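PDB 4D50: deoxyhypusine hydroxylase from Homo sapiens, which hydroxylates the deoxyhypusine side chain of the translation factor eIF5A with a peroxo-forming diiron centre, completing the synthesis of hypusine. Local coordinates for residues 42-54 against 63-75. Sequence-based numbering, arbitrary orientation.
With GAI (guanidine), chain I; GAI (guanidine), chain G.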
# COMPACT_ATOMS: atom_id res chain seq x y z
N PRO A 42 14.28 -15.91 4.55
CA PRO A 42 14.60 -16.21 3.15
C PRO A 42 13.59 -17.11 2.50
O PRO A 42 13.24 -16.85 1.37
CB PRO A 42 15.98 -16.85 3.20
CG PRO A 42 16.29 -17.08 4.65
CD PRO A 42 15.30 -16.33 5.52
N GLY A 43 13.06 -18.14 3.20
CA GLY A 43 12.03 -18.98 2.65
C GLY A 43 10.81 -18.10 2.27
O GLY A 43 10.24 -18.19 1.16
N ALA A 44 10.43 -17.25 3.21
CA ALA A 44 9.22 -16.38 3.02
C ALA A 44 9.40 -15.45 1.84
O ALA A 44 8.55 -15.33 0.97
CB ALA A 44 8.95 -15.61 4.25
N ILE A 45 10.55 -14.81 1.75
CA ILE A 45 10.83 -13.95 0.61
C ILE A 45 10.78 -14.71 -0.73
O ILE A 45 10.22 -14.21 -1.75
CB ILE A 45 12.18 -13.22 0.85
CG1 ILE A 45 11.97 -12.23 2.00
CG2 ILE A 45 12.65 -12.49 -0.37
CD1 ILE A 45 13.18 -11.48 2.51
N ALA A 46 11.30 -15.93 -0.78
CA ALA A 46 11.27 -16.72 -2.00
C ALA A 46 9.89 -17.12 -2.47
O ALA A 46 9.62 -17.06 -3.66
CB ALA A 46 12.15 -17.97 -1.85
N TRP A 47 9.04 -17.53 -1.57
CA TRP A 47 7.70 -17.91 -1.89
C TRP A 47 6.88 -16.67 -2.36
O TRP A 47 6.10 -16.76 -3.27
CB TRP A 47 7.01 -18.53 -0.68
CG TRP A 47 7.41 -19.94 -0.32
CD1 TRP A 47 8.06 -20.34 0.83
CD2 TRP A 47 7.13 -21.13 -1.05
NE1 TRP A 47 8.20 -21.70 0.84
CE2 TRP A 47 7.68 -22.22 -0.32
CE3 TRP A 47 6.51 -21.39 -2.28
CZ2 TRP A 47 7.59 -23.54 -0.75
CZ3 TRP A 47 6.42 -22.72 -2.72
CH2 TRP A 47 6.98 -23.77 -1.97
N ILE A 48 7.11 -15.53 -1.75
CA ILE A 48 6.38 -14.28 -2.11
C ILE A 48 6.82 -13.89 -3.53
O ILE A 48 6.04 -13.45 -4.36
CB ILE A 48 6.66 -13.13 -1.12
CG1 ILE A 48 6.04 -13.42 0.27
CG2 ILE A 48 6.15 -11.78 -1.60
CD1 ILE A 48 6.40 -12.42 1.31
N SER A 49 8.13 -14.09 -3.78
CA SER A 49 8.77 -13.70 -5.01
C SER A 49 8.29 -14.58 -6.14
O SER A 49 8.07 -14.08 -7.24
CB SER A 49 10.30 -13.85 -4.86
OG SER A 49 10.82 -12.81 -3.99
N GLN A 50 8.08 -15.85 -5.82
CA GLN A 50 7.54 -16.81 -6.78
C GLN A 50 6.15 -16.41 -7.27
O GLN A 50 5.83 -16.61 -8.43
CB GLN A 50 7.59 -18.24 -6.22
CG GLN A 50 7.23 -19.37 -7.19
CD GLN A 50 7.28 -20.76 -6.52
OE1 GLN A 50 8.12 -21.00 -5.69
NE2 GLN A 50 6.30 -21.60 -6.80
N ALA A 51 5.34 -15.83 -6.41
CA ALA A 51 3.97 -15.39 -6.82
C ALA A 51 3.88 -14.24 -7.80
O ALA A 51 2.77 -13.96 -8.30
CB ALA A 51 3.14 -15.10 -5.57
N PHE A 52 4.98 -13.53 -8.12
CA PHE A 52 4.91 -12.51 -9.18
C PHE A 52 4.48 -13.03 -10.58
O PHE A 52 4.33 -12.21 -11.52
CB PHE A 52 6.20 -11.69 -9.27
CG PHE A 52 6.31 -10.62 -8.19
CD1 PHE A 52 5.48 -9.48 -8.20
CD2 PHE A 52 7.21 -10.77 -7.15
CE1 PHE A 52 5.60 -8.54 -7.17
CE2 PHE A 52 7.36 -9.79 -6.14
CZ PHE A 52 6.54 -8.66 -6.16
N ASP A 53 4.37 -14.36 -10.69
CA ASP A 53 3.93 -15.09 -11.90
C ASP A 53 2.45 -14.83 -12.17
O ASP A 53 2.02 -14.78 -13.31
CB ASP A 53 4.14 -16.61 -11.73
CG ASP A 53 4.30 -17.37 -13.08
OD1 ASP A 53 4.16 -16.74 -14.16
OD2 ASP A 53 4.59 -18.62 -13.06
N ASP A 54 1.72 -14.55 -11.12
CA ASP A 54 0.28 -14.58 -11.12
C ASP A 54 -0.36 -13.53 -12.01
O ASP A 54 0.22 -12.50 -12.37
CB ASP A 54 -0.24 -14.36 -9.69
CG ASP A 54 -1.66 -14.84 -9.51
OD1 ASP A 54 -1.90 -16.06 -9.36
OD2 ASP A 54 -2.57 -13.97 -9.51
N LEU A 63 2.16 -8.32 -2.98
CA LEU A 63 3.45 -9.00 -2.81
C LEU A 63 4.49 -7.97 -2.64
O LEU A 63 5.40 -8.09 -1.79
CB LEU A 63 3.81 -9.88 -3.98
CG LEU A 63 2.79 -10.91 -4.46
CD1 LEU A 63 3.30 -11.54 -5.73
CD2 LEU A 63 2.60 -11.96 -3.42
N ALA A 64 4.50 -7.03 -3.57
CA ALA A 64 5.57 -6.00 -3.51
C ALA A 64 5.42 -5.16 -2.24
O ALA A 64 6.45 -4.85 -1.60
CB ALA A 64 5.54 -5.06 -4.73
N TYR A 65 4.22 -4.77 -1.87
CA TYR A 65 4.02 -4.03 -0.64
C TYR A 65 4.58 -4.74 0.59
O TYR A 65 5.33 -4.19 1.38
CB TYR A 65 2.54 -3.76 -0.42
CG TYR A 65 2.16 -3.10 0.87
CD1 TYR A 65 2.39 -1.75 1.09
CD2 TYR A 65 1.70 -3.87 1.94
CE1 TYR A 65 2.05 -1.15 2.32
CE2 TYR A 65 1.32 -3.29 3.13
CZ TYR A 65 1.58 -1.95 3.35
OH TYR A 65 1.18 -1.43 4.51
N CYS A 66 4.31 -6.02 0.66
CA CYS A 66 4.78 -6.87 1.76
C CYS A 66 6.29 -6.92 1.80
O CYS A 66 6.85 -6.79 2.88
CB CYS A 66 4.19 -8.29 1.75
SG CYS A 66 2.46 -8.30 2.25
N LEU A 67 6.97 -7.05 0.64
CA LEU A 67 8.44 -7.13 0.66
C LEU A 67 9.00 -5.81 1.14
O LEU A 67 10.10 -5.75 1.73
CB LEU A 67 8.98 -7.45 -0.76
CG LEU A 67 8.65 -8.91 -1.24
CD1 LEU A 67 9.12 -9.10 -2.65
CD2 LEU A 67 9.24 -9.98 -0.32
N GLY A 68 8.33 -4.74 0.80
CA GLY A 68 8.75 -3.43 1.28
C GLY A 68 8.71 -3.38 2.80
O GLY A 68 9.65 -2.88 3.45
N GLN A 69 7.57 -3.70 3.34
CA GLN A 69 7.31 -3.59 4.77
C GLN A 69 8.19 -4.50 5.61
O GLN A 69 8.47 -4.16 6.79
CB GLN A 69 5.79 -3.86 5.04
CG GLN A 69 4.90 -2.88 4.34
CD GLN A 69 5.00 -1.49 4.85
OE1 GLN A 69 4.80 -1.29 6.01
NE2 GLN A 69 5.29 -0.52 3.97
N MET A 70 8.65 -5.62 4.98
CA MET A 70 9.55 -6.59 5.58
C MET A 70 10.94 -6.01 5.84
O MET A 70 11.67 -6.48 6.72
CB MET A 70 9.59 -7.83 4.77
CG MET A 70 8.27 -8.62 4.82
SD MET A 70 8.14 -9.85 3.54
CE MET A 70 9.00 -11.18 4.31
N GLN A 71 11.29 -5.00 5.08
CA GLN A 71 12.55 -4.25 5.22
C GLN A 71 13.82 -5.12 5.10
O GLN A 71 14.85 -4.81 5.71
CB GLN A 71 12.55 -3.41 6.46
CG GLN A 71 11.53 -2.25 6.32
CD GLN A 71 11.78 -1.18 7.35
OE1 GLN A 71 11.57 -1.42 8.53
NE2 GLN A 71 12.13 -0.01 6.91
N ASP A 72 13.70 -6.21 4.34
CA ASP A 72 14.75 -7.17 4.20
C ASP A 72 15.43 -6.97 2.86
O ASP A 72 14.88 -7.16 1.76
CB ASP A 72 14.22 -8.57 4.40
CG ASP A 72 15.32 -9.60 4.59
OD1 ASP A 72 16.38 -9.46 3.96
OD2 ASP A 72 15.08 -10.56 5.37
N ALA A 73 16.68 -6.55 2.93
CA ALA A 73 17.47 -6.23 1.70
C ALA A 73 17.55 -7.42 0.74
O ALA A 73 17.83 -7.25 -0.41
CB ALA A 73 18.89 -5.70 2.11
N ARG A 74 17.30 -8.61 1.24
CA ARG A 74 17.27 -9.82 0.37
C ARG A 74 16.22 -9.75 -0.75
O ARG A 74 16.31 -10.46 -1.71
CB ARG A 74 17.11 -11.12 1.14
CG ARG A 74 18.36 -11.48 1.98
CD ARG A 74 18.51 -12.98 2.27
NE ARG A 74 19.44 -13.58 1.33
CZ ARG A 74 20.76 -13.46 1.41
NH1 ARG A 74 21.30 -12.78 2.44
NH2 ARG A 74 21.55 -13.99 0.47
N ALA A 75 15.21 -8.88 -0.58
CA ALA A 75 14.13 -8.74 -1.54
C ALA A 75 14.51 -7.84 -2.66
O ALA A 75 13.71 -7.67 -3.62
CB ALA A 75 12.86 -8.23 -0.85
C GAI I . 16.62 -12.90 4.84
N1 GAI I . 17.71 -12.38 4.54
N2 GAI I . 15.77 -13.22 3.87
N3 GAI I . 16.30 -13.07 6.13
C GAI G . 14.97 -16.98 9.02
N1 GAI G . 15.13 -18.12 8.53
N2 GAI G . 13.80 -16.67 9.58
N3 GAI G . 15.97 -16.08 9.04
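Leu63 lays its CD1 methyl over the centre of the Phe52 ring, 3.9 Å from the centroid and 12° off the normal, a CH-pi contact suited to a slim leucine branch, while Leu67 CD1 meets the same ring at its edge. Beta-branched Ile48 serves two partners: CG2 packs against Leu67 CD2 (3.8 Å) and, with CG1 anti to its carbonyl carbon (chi1 -69°), CD1 meets Met70 SD tip to tip at 3.8 Å. Flexible Met70, bent at chi3, brings CE to Ile45 CG1. Here the axes of the two helical segments run roughly antiparallel, 10.0 Å apart at closest approach. At the far end Ile45 CD1 rests on Asp72 CG (3.5 Å). Asp72 OD1 accepts from Arg74 N at 3.0 Å, an Asx turn that shapes the link into the next helix; replacing Asp72 by an alanine would probably leave Arg74 N without this acceptor and the turn less fixed. Further out, Met78 and Val82 of helix 76-84 also touch Phe52, and Ser49 OG turns back to Ile45 O at 2.7 Å. Apolar side chains thus join helix 42-50 to helix 57-70 of this HEAT-repeat protein, whose Ala64 lies beside the iron ligand Glu95; Asp72 and Arg74 stand at one end, in a guanidine pocket with Pro42 and Ile45.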